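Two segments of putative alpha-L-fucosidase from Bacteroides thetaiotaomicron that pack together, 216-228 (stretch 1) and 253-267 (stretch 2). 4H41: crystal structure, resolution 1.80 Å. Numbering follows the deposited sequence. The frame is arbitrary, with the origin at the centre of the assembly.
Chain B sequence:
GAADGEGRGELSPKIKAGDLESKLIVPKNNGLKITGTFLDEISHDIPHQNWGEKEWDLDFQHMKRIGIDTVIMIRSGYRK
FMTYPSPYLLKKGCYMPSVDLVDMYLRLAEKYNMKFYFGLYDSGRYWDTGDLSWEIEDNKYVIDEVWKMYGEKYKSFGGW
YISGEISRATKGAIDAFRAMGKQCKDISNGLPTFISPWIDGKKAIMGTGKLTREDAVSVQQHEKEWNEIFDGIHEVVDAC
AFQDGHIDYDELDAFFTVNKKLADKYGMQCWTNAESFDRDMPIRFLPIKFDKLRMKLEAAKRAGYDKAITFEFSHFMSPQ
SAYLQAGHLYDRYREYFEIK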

ATOM      1  N   ALA B 216       7.706 -23.806  11.755  1.00 32.51           N
ATOM      2  CA  ALA B 216       6.967 -23.097  12.783  1.00 29.66           C
ATOM      3  C   ALA B 216       7.144 -23.844  14.100  1.00 30.18           C
ATOM      4  O   ALA B 216       7.325 -25.075  14.105  1.00 27.00           O
ATOM      5  N   VAL B 217       7.106 -23.124  15.211  1.00 24.80           N
ATOM      6  CA  VAL B 217       7.250 -23.763  16.505  1.00 22.07           C
ATOM      7  C   VAL B 217       6.104 -24.760  16.752  1.00 26.25           C
ATOM      8  O   VAL B 217       4.949 -24.498  16.402  1.00 23.57           O
ATOM      9  N   SER B 218       6.416 -25.878  17.394  1.00 23.93           N
ATOM     10  CA  SER B 218       5.367 -26.834  17.782  1.00 23.81           C
ATOM     11  C   SER B 218       4.659 -26.299  19.019  1.00 25.65           C
ATOM     12  O   SER B 218       5.217 -25.487  19.774  1.00 22.45           O
ATOM     13  N   VAL B 219       3.443 -26.752  19.249  1.00 23.64           N
ATOM     14  CA  VAL B 219       2.714 -26.382  20.465  1.00 23.06           C
ATOM     15  C   VAL B 219       3.512 -26.810  21.695  1.00 24.81           C
ATOM     16  O   VAL B 219       3.586 -26.069  22.664  1.00 21.66           O
ATOM     17  N   GLN B 220       4.131 -28.015  21.638  1.00 21.06           N
ATOM     18  CA  GLN B 220       4.896 -28.577  22.743  1.00 21.80           C
ATOM     19  C   GLN B 220       6.109 -27.722  23.093  1.00 24.07           C
ATOM     20  O   GLN B 220       6.348 -27.471  24.281  1.00 22.91           O
ATOM     21  N   GLN B 221       6.870 -27.279  22.092  1.00 22.94           N
ATOM     22  CA  GLN B 221       8.066 -26.443  22.337  1.00 22.28           C
ATOM     23  C   GLN B 221       7.669 -25.046  22.801  1.00 21.73           C
ATOM     24  O   GLN B 221       8.318 -24.487  23.677  1.00 23.16           O
ATOM     25  N   HIS B 222       6.608 -24.492  22.244  1.00 17.03           N
ATOM     26  CA  HIS B 222       6.083 -23.196  22.675  1.00 18.33           C
ATOM     27  C   HIS B 222       5.703 -23.272  24.153  1.00 21.23           C
ATOM     28  O   HIS B 222       6.098 -22.425  24.917  1.00 20.93           O
ATOM     29  N   GLU B 223       5.000 -24.349  24.568  1.00 21.71           N
ATOM     30  CA  GLU B 223       4.590 -24.490  25.970  1.00 19.31           C
ATOM     31  C   GLU B 223       5.815 -24.619  26.873  1.00 21.14           C
ATOM     32  O   GLU B 223       5.854 -24.069  27.977  1.00 20.61           O
ATOM     33  N   LYS B 224       6.785 -25.380  26.444  1.00 19.44           N
ATOM     34  CA  LYS B 224       7.988 -25.585  27.247  1.00 20.34           C
ATOM     35  C   LYS B 224       8.693 -24.274  27.517  1.00 24.19           C
ATOM     36  O   LYS B 224       9.062 -23.974  28.666  1.00 24.65           O
ATOM     37  N   GLU B 225       8.868 -23.481  26.495  1.00 19.85           N
ATOM     38  CA  GLU B 225       9.601 -22.237  26.661  1.00 20.62           C
ATOM     39  C   GLU B 225       8.805 -21.189  27.453  1.00 23.33           C
ATOM     40  O   GLU B 225       9.358 -20.529  28.321  1.00 22.53           O
ATOM     41  N   TRP B 226       7.515 -21.069  27.186  1.00 19.91           N
ATOM     42  CA  TRP B 226       6.697 -20.087  27.875  1.00 18.83           C
ATOM     43  C   TRP B 226       6.385 -20.502  29.297  1.00 22.36           C
ATOM     44  O   TRP B 226       6.227 -19.638  30.153  1.00 21.84           O
ATOM     45  N   ASN B 227       6.431 -21.801  29.595  1.00 20.87           N
ATOM     46  CA  ASN B 227       6.334 -22.268  30.983  1.00 22.06           C
ATOM     47  C   ASN B 227       7.492 -21.685  31.786  1.00 25.36           C
ATOM     48  O   ASN B 227       7.310 -21.169  32.893  1.00 25.49           O
ATOM     49  N   GLU B 228       8.698 -21.693  31.198  1.00 23.42           N
ATOM     50  CA  GLU B 228       9.870 -21.128  31.866  1.00 25.25           C
ATOM     51  C   GLU B 228       9.775 -19.611  32.002  1.00 26.12           C
ATOM     52  O   GLU B 228      10.156 -19.061  33.037  1.00 24.86           O
ATOM     53  N   ASP B 253      -7.233 -22.906  18.233  1.00 17.25           N
ATOM     54  CA  ASP B 253      -7.658 -23.677  19.407  1.00 15.42           C
ATOM     55  C   ASP B 253      -6.472 -24.348  20.116  1.00 19.99           C
ATOM     56  O   ASP B 253      -6.406 -24.295  21.342  1.00 19.66           O
ATOM     57  N   ALA B 254      -5.537 -24.906  19.365  1.00 16.72           N
ATOM     58  CA  ALA B 254      -4.387 -25.581  19.980  1.00 19.33           C
ATOM     59  C   ALA B 254      -3.519 -24.610  20.774  1.00 18.69           C
ATOM     60  O   ALA B 254      -3.180 -24.889  21.925  1.00 18.51           O
ATOM     61  N   PHE B 255      -3.167 -23.458  20.177  1.00 17.24           N
ATOM     62  CA  PHE B 255      -2.306 -22.500  20.880  1.00 17.24           C
ATOM     63  C   PHE B 255      -3.060 -21.763  21.979  1.00 18.21           C
ATOM     64  O   PHE B 255      -2.481 -21.511  23.032  1.00 18.29           O
ATOM     65  N   PHE B 256      -4.315 -21.379  21.752  1.00 16.36           N
ATOM     66  CA  PHE B 256      -5.037 -20.679  22.801  1.00 16.39           C
ATOM     67  C   PHE B 256      -5.278 -21.557  24.021  1.00 17.98           C
ATOM     68  O   PHE B 256      -5.231 -21.055  25.149  1.00 18.32           O
ATOM     69  N   THR B 257      -5.500 -22.859  23.820  1.00 16.65           N
ATOM     70  CA  THR B 257      -5.685 -23.785  24.928  1.00 17.39           C
ATOM     71  C   THR B 257      -4.404 -23.849  25.778  1.00 21.86           C
ATOM     72  O   THR B 257      -4.464 -23.754  27.013  1.00 18.70           O
ATOM     73  N   VAL B 258      -3.247 -23.923  25.118  1.00 20.40           N
ATOM     74  CA  VAL B 258      -1.980 -23.942  25.831  1.00 19.49           C
ATOM     75  C   VAL B 258      -1.695 -22.596  26.531  1.00 20.42           C
ATOM     76  O   VAL B 258      -1.266 -22.611  27.673  1.00 18.37           O
ATOM     77  N   ASN B 259      -1.913 -21.475  25.869  1.00 18.18           N
ATOM     78  CA  ASN B 259      -1.654 -20.167  26.452  1.00 18.69           C
ATOM     79  C   ASN B 259      -2.569 -19.920  27.685  1.00 21.80           C
ATOM     80  O   ASN B 259      -2.105 -19.405  28.695  1.00 20.16           O
ATOM     81  N   LYS B 260      -3.773 -20.447  27.658  1.00 19.24           N
ATOM     82  CA  LYS B 260      -4.717 -20.309  28.779  1.00 18.35           C
ATOM     83  C   LYS B 260      -4.291 -21.219  29.934  1.00 21.92           C
ATOM     84  O   LYS B 260      -4.292 -20.800  31.105  1.00 20.40           O
ATOM     85  N   LYS B 261      -3.859 -22.421  29.613  1.00 19.34           N
ATOM     86  CA  LYS B 261      -3.341 -23.386  30.604  1.00 20.31           C
ATOM     87  C   LYS B 261      -2.136 -22.793  31.379  1.00 21.48           C
ATOM     88  O   LYS B 261      -2.060 -22.889  32.605  1.00 19.77           O
ATOM     89  N   LEU B 262      -1.170 -22.217  30.620  1.00 17.06           N
ATOM     90  CA  LEU B 262      -0.009 -21.520  31.214  1.00 17.95           C
ATOM     91  C   LEU B 262      -0.402 -20.321  32.060  1.00 22.32           C
ATOM     92  O   LEU B 262       0.071 -20.194  33.201  1.00 21.98           O
ATOM     93  N   ALA B 263      -1.317 -19.490  31.576  1.00 20.56           N
ATOM     94  CA  ALA B 263      -1.792 -18.366  32.397  1.00 21.53           C
ATOM     95  C   ALA B 263      -2.406 -18.851  33.703  1.00 22.15           C
ATOM     96  O   ALA B 263      -2.095 -18.314  34.774  1.00 22.30           O
ATOM     97  N   ASP B 264      -3.235 -19.895  33.637  1.00 18.51           N
ATOM     98  CA  ASP B 264      -3.865 -20.453  34.839  1.00 17.72           C
ATOM     99  C   ASP B 264      -2.840 -21.022  35.823  1.00 22.59           C
ATOM    100  O   ASP B 264      -2.970 -20.814  37.026  1.00 22.88           O
ATOM    101  N   LYS B 265      -1.818 -21.708  35.305  1.00 18.07           N
ATOM    102  CA  LYS B 265      -0.765 -22.285  36.142  1.00 18.81           C
ATOM    103  C   LYS B 265      -0.024 -21.219  36.940  1.00 19.72           C
ATOM    104  O   LYS B 265       0.357 -21.458  38.078  1.00 20.67           O
ATOM    105  N   TYR B 266       0.181 -20.054  36.348  1.00 18.39           N
ATOM    106  CA  TYR B 266       0.938 -18.966  36.976  1.00 21.01           C
ATOM    107  C   TYR B 266       0.099 -17.797  37.451  1.00 24.60           C
ATOM    108  O   TYR B 266       0.668 -16.812  37.932  1.00 25.44           O
ATOM    109  N   GLY B 267      -1.217 -17.978  37.508  1.00 22.95           N
ATOM    110  CA  GLY B 267      -2.119 -16.968  38.028  1.00 23.62           C
ATOM    111  C   GLY B 267      -2.122 -15.660  37.272  1.00 23.65           C
ATOM    112  O   GLY B 267      -2.328 -14.608  37.867  1.00 22.26           O
TER

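Two helices that run side by side in nearly the same direction must bury their apolar side chains without stranding the polar groups among them. The pair formed by residues 219-228 and 253-266 of this putative alpha-L-fucosidase, whose axes diverge by 22° and approach to 10.3 Å, illustrates how this is done. Val219, Glu223 and Asn227 recur every four residues along the first helix and lie nearest Phe255, Val258 and Leu262 of the second.

The apolar layer begins at Phe255, whose CA-CB bond points sideways but whose ring, in the m rotamer, ends nearer the first stretch. Val219, in the t rotamer, places CG2 over one face of that ring, 3.9 Å from its centroid, and its CG1 lies only 3.3 Å from Val258 CG2, a tight contact. The edge of Phe255 meets the face of His222, with planes at 82°. Farther along, Leu262 (m, t) points toward the first helix, its CD1 3.8 Å from Trp226 CB and its CD2 3.9 Å from Asn227 CB.

Within this layer His222 is a buried polar group that finds its partner across the contact. Its t rotamer directs the ring across the interface, where His222 NE2 donates to OD1 of Asn259 at 2.8 Å with an angle of 157°. Asn259, an m rotamer, is also buried, so one bond serves a donor and an acceptor that solvent could not readily reach.

Glu223 shows a different solution. Its extended t, t chain begins sideways and ends closer to the second helix; Glu223 CB lies 3.8 Å from Val258 CG1 while the carboxylate reaches exposed Lys261. The salt bridge is uneven: Lys261 NZ lies 3.0 Å from Glu223 OE2, whereas its bond to Glu223 OE1, at 3.4 Å, is weak.

At the far end a single acceptor is shared. Asn227, again t, offers OD1 both to Lys265 NZ at 2.9 Å and to Tyr266 OH at 2.7 Å. The hydroxyl acts as donor here, and the fully extended lysine, t at all four chi angles, spans the gap to the same oxygen. ND2 of Asn227 has no partner in the second stretch.

Other bonds lie within each stretch. Ser218, turned away from the partner helix, uses OG to accept from Gln221 N at 2.9 Å, capping the helix start. Gln221 NE2 in turn donates to Glu225 OE2 at 2.9 Å, Thr257 OG1 donates to Asp253 O at 2.7 Å, and Lys260 NZ bridges to Asp264 OD1 at 2.7 Å, all three pairs lying outside the contact. Trp226 NE1 is hydrogen-bonded elsewhere in the structure.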

ATOM      1  CB  ALA B 216       5.497 -23.031  12.400  1.00 30.29           C
ATOM      2  CB  VAL B 217       7.344 -22.698  17.630  1.00 23.16           C
ATOM      3  CG1 VAL B 217       6.003 -21.991  17.877  1.00 20.96           C
ATOM      4  CG2 VAL B 217       7.879 -23.319  18.931  1.00 22.98           C
ATOM      5  CB  SER B 218       5.984 -28.198  18.082  1.00 26.63           C
ATOM      6  OG  SER B 218       6.753 -28.127  19.271  1.00 25.76           O
ATOM      7  CB  VAL B 219       1.306 -27.045  20.501  1.00 29.63           C
ATOM      8  CG1 VAL B 219       0.659 -26.875  21.863  1.00 30.35           C
ATOM      9  CG2 VAL B 219       0.417 -26.468  19.432  1.00 29.52           C
ATOM     10  CB  GLN B 220       5.342 -30.020  22.418  1.00 24.45           C
ATOM     11  CG  GLN B 220       4.166 -30.988  22.208  1.00 42.09           C
ATOM     12  CD  GLN B 220       3.671 -31.155  20.763  1.00 60.38           C
ATOM     13  OE1 GLN B 220       3.583 -30.202  19.960  1.00 34.14           O
ATOM     14  NE2 GLN B 220       3.243 -32.372  20.417  1.00 68.68           N
ATOM     15  CB  GLN B 221       8.934 -26.375  21.080  1.00 24.53           C
ATOM     16  CG  GLN B 221      10.327 -25.790  21.301  1.00 30.21           C
ATOM     17  CD  GLN B 221      11.167 -26.526  22.316  1.00 33.67           C
ATOM     18  OE1 GLN B 221      11.063 -27.748  22.499  1.00 31.59           O
ATOM     19  NE2 GLN B 221      12.002 -25.803  23.027  1.00 30.15           N
ATOM     20  CB  HIS B 222       4.870 -22.829  21.821  1.00 18.10           C
ATOM     21  CG  HIS B 222       4.129 -21.613  22.277  1.00 19.43           C
ATOM     22  ND1 HIS B 222       4.497 -20.343  21.856  1.00 19.05           N
ATOM     23  CD2 HIS B 222       3.034 -21.520  23.063  1.00 20.20           C
ATOM     24  CE1 HIS B 222       3.625 -19.519  22.404  1.00 19.55           C
ATOM     25  NE2 HIS B 222       2.731 -20.185  23.156  1.00 20.68           N
ATOM     26  CB  GLU B 223       3.666 -25.694  26.149  1.00 21.12           C
ATOM     27  CG  GLU B 223       3.204 -25.882  27.578  1.00 27.29           C
ATOM     28  CD  GLU B 223       2.227 -27.023  27.784  1.00 44.33           C
ATOM     29  OE1 GLU B 223       1.831 -27.650  26.781  1.00 37.28           O
ATOM     30  OE2 GLU B 223       1.926 -27.343  28.954  1.00 47.20           O
ATOM     31  CB  LYS B 224       8.925 -26.553  26.528  1.00 22.08           C
ATOM     32  CG  LYS B 224      10.230 -26.808  27.295  1.00 31.53           C
ATOM     33  CD  LYS B 224      11.153 -27.716  26.520  1.00 49.25           C
ATOM     34  CE  LYS B 224      12.452 -28.005  27.281  1.00 59.64           C
ATOM     35  NZ  LYS B 224      13.469 -26.917  27.158  1.00 81.27           N
ATOM     36  CB  GLU B 225      10.038 -21.669  25.305  1.00 21.89           C
ATOM     37  CG  GLU B 225      11.045 -22.591  24.612  1.00 24.14           C
ATOM     38  CD  GLU B 225      11.613 -22.125  23.285  1.00 32.19           C
ATOM     39  OE1 GLU B 225      11.400 -20.952  22.909  1.00 25.01           O
ATOM     40  OE2 GLU B 225      12.239 -22.953  22.582  1.00 27.24           O
ATOM     41  CB  TRP B 226       5.456 -19.755  27.058  1.00 16.11           C
ATOM     42  CG  TRP B 226       5.833 -18.796  25.984  1.00 17.24           C
ATOM     43  CD1 TRP B 226       6.206 -19.088  24.702  1.00 20.14           C
ATOM     44  CD2 TRP B 226       6.081 -17.399  26.164  1.00 16.94           C
ATOM     45  NE1 TRP B 226       6.630 -17.947  24.065  1.00 19.90           N
ATOM     46  CE2 TRP B 226       6.570 -16.897  24.941  1.00 21.49           C
ATOM     47  CE3 TRP B 226       5.921 -16.518  27.248  1.00 18.64           C
ATOM     48  CZ2 TRP B 226       6.831 -15.533  24.744  1.00 21.07           C
ATOM     49  CZ3 TRP B 226       6.196 -15.175  27.060  1.00 21.25           C
ATOM     50  CH2 TRP B 226       6.680 -14.698  25.837  1.00 22.45           C
ATOM     51  CB  ASN B 227       6.354 -23.800  31.026  1.00 29.99           C
ATOM     52  CG  ASN B 227       6.267 -24.338  32.398  1.00 39.36           C
ATOM     53  OD1 ASN B 227       5.279 -24.102  33.088  1.00 28.80           O
ATOM     54  ND2 ASN B 227       7.289 -25.056  32.844  1.00 35.17           N
ATOM     55  CB  GLU B 228      11.158 -21.463  31.089  1.00 28.28           C
ATOM     56  CG  GLU B 228      11.494 -22.938  31.111  1.00 48.81           C
ATOM     57  CD  GLU B 228      12.873 -23.290  30.585  1.00 89.96           C
ATOM     58  OE1 GLU B 228      13.868 -22.793  31.159  1.00 91.92           O
ATOM     59  OE2 GLU B 228      12.964 -24.098  29.632  1.00 90.46           O
ATOM     60  CB  ASP B 253      -8.688 -24.747  19.046  1.00 19.01           C
ATOM     61  CG  ASP B 253     -10.045 -24.227  18.652  1.00 32.46           C
ATOM     62  OD1 ASP B 253     -10.351 -23.060  18.978  1.00 27.22           O
ATOM     63  OD2 ASP B 253     -10.833 -25.009  18.060  1.00 42.06           O
ATOM     64  CB  ALA B 254      -3.560 -26.281  18.913  1.00 21.79           C
ATOM     65  CB  PHE B 255      -1.663 -21.503  19.895  1.00 17.94           C
ATOM     66  CG  PHE B 255      -0.440 -22.085  19.223  1.00 17.34           C
ATOM     67  CD1 PHE B 255       0.788 -22.068  19.853  1.00 20.78           C
ATOM     68  CD2 PHE B 255      -0.532 -22.693  17.980  1.00 17.94           C
ATOM     69  CE1 PHE B 255       1.903 -22.656  19.259  1.00 21.76           C
ATOM     70  CE2 PHE B 255       0.592 -23.261  17.371  1.00 21.91           C
ATOM     71  CZ  PHE B 255       1.801 -23.244  18.022  1.00 20.89           C
ATOM     72  CB  PHE B 256      -6.363 -20.111  22.281  1.00 17.51           C
ATOM     73  CG  PHE B 256      -6.273 -18.904  21.367  1.00 17.78           C
ATOM     74  CD1 PHE B 256      -5.042 -18.424  20.916  1.00 18.10           C
ATOM     75  CD2 PHE B 256      -7.414 -18.276  20.918  1.00 20.23           C
ATOM     76  CE1 PHE B 256      -4.978 -17.290  20.098  1.00 18.67           C
ATOM     77  CE2 PHE B 256      -7.339 -17.131  20.127  1.00 22.68           C
ATOM     78  CZ  PHE B 256      -6.121 -16.666  19.698  1.00 19.04           C
ATOM     79  CB  THR B 257      -6.089 -25.175  24.436  1.00 23.16           C
ATOM     80  OG1 THR B 257      -7.354 -25.062  23.772  1.00 24.67           O
ATOM     81  CG2 THR B 257      -6.207 -26.175  25.585  1.00 25.10           C
ATOM     82  CB  VAL B 258      -0.836 -24.316  24.869  1.00 27.41           C
ATOM     83  CG1 VAL B 258       0.487 -23.805  25.368  1.00 29.38           C
ATOM     84  CG2 VAL B 258      -0.804 -25.822  24.640  1.00 28.65           C
ATOM     85  CB  ASN B 259      -1.784 -19.065  25.408  1.00 17.57           C
ATOM     86  CG  ASN B 259      -0.663 -19.081  24.415  1.00 20.24           C
ATOM     87  OD1 ASN B 259       0.362 -19.737  24.632  1.00 17.98           O
ATOM     88  ND2 ASN B 259      -0.824 -18.356  23.328  1.00 18.63           N
ATOM     89  CB  LYS B 260      -6.149 -20.587  28.291  1.00 18.81           C
ATOM     90  CG  LYS B 260      -7.205 -20.610  29.378  1.00 20.62           C
ATOM     91  CD  LYS B 260      -7.433 -19.324  30.081  1.00 29.73           C
ATOM     92  CE  LYS B 260      -8.599 -19.513  31.043  1.00 31.84           C
ATOM     93  NZ  LYS B 260      -8.396 -18.802  32.302  1.00 28.81           N
ATOM     94  CB  LYS B 261      -2.919 -24.665  29.878  1.00 21.37           C
ATOM     95  CG  LYS B 261      -2.362 -25.741  30.843  1.00 30.75           C
ATOM     96  CD  LYS B 261      -2.212 -27.091  30.183  1.00 46.98           C
ATOM     97  CE  LYS B 261      -1.349 -27.086  28.954  1.00 65.04           C
ATOM     98  NZ  LYS B 261      -0.864 -28.460  28.604  1.00 80.82           N
ATOM     99  CB  LEU B 262       0.956 -21.094  30.119  1.00 18.78           C
ATOM    100  CG  LEU B 262       1.699 -22.222  29.428  1.00 25.71           C
ATOM    101  CD1 LEU B 262       2.498 -21.716  28.289  1.00 27.84           C
ATOM    102  CD2 LEU B 262       2.551 -22.960  30.399  1.00 32.08           C
ATOM    103  CB  ALA B 263      -2.816 -17.547  31.622  1.00 22.23           C
ATOM    104  CB  ASP B 264      -4.871 -21.526  34.471  1.00 19.23           C
ATOM    105  CG  ASP B 264      -6.135 -20.973  33.836  1.00 23.20           C
ATOM    106  OD1 ASP B 264      -6.297 -19.710  33.800  1.00 26.11           O
ATOM    107  OD2 ASP B 264      -6.930 -21.775  33.328  1.00 26.15           O
ATOM    108  CB  LYS B 265       0.220 -23.045  35.251  1.00 19.77           C
ATOM    109  CG  LYS B 265       1.326 -23.749  36.015  1.00 21.64           C
ATOM    110  CD  LYS B 265       2.084 -24.643  35.065  1.00 30.73           C
ATOM    111  CE  LYS B 265       3.236 -25.333  35.747  1.00 36.77           C
ATOM    112  NZ  LYS B 265       4.038 -26.082  34.737  1.00 53.36           N
ATOM    113  CB  TYR B 266       2.011 -18.497  36.005  1.00 22.06           C
ATOM    114  CG  TYR B 266       3.048 -19.573  35.801  1.00 22.26           C
ATOM    115  CD1 TYR B 266       3.904 -19.945  36.836  1.00 24.55           C
ATOM    116  CD2 TYR B 266       3.075 -20.326  34.641  1.00 21.49           C
ATOM    117  CE1 TYR B 266       4.794 -21.005  36.695  1.00 25.16           C
ATOM    118  CE2 TYR B 266       3.969 -21.384  34.488  1.00 22.47           C
ATOM    119  CZ  TYR B 266       4.853 -21.696  35.501  1.00 27.03           C
ATOM    120  OH  TYR B 266       5.710 -22.760  35.384  1.00 29.17           O
TER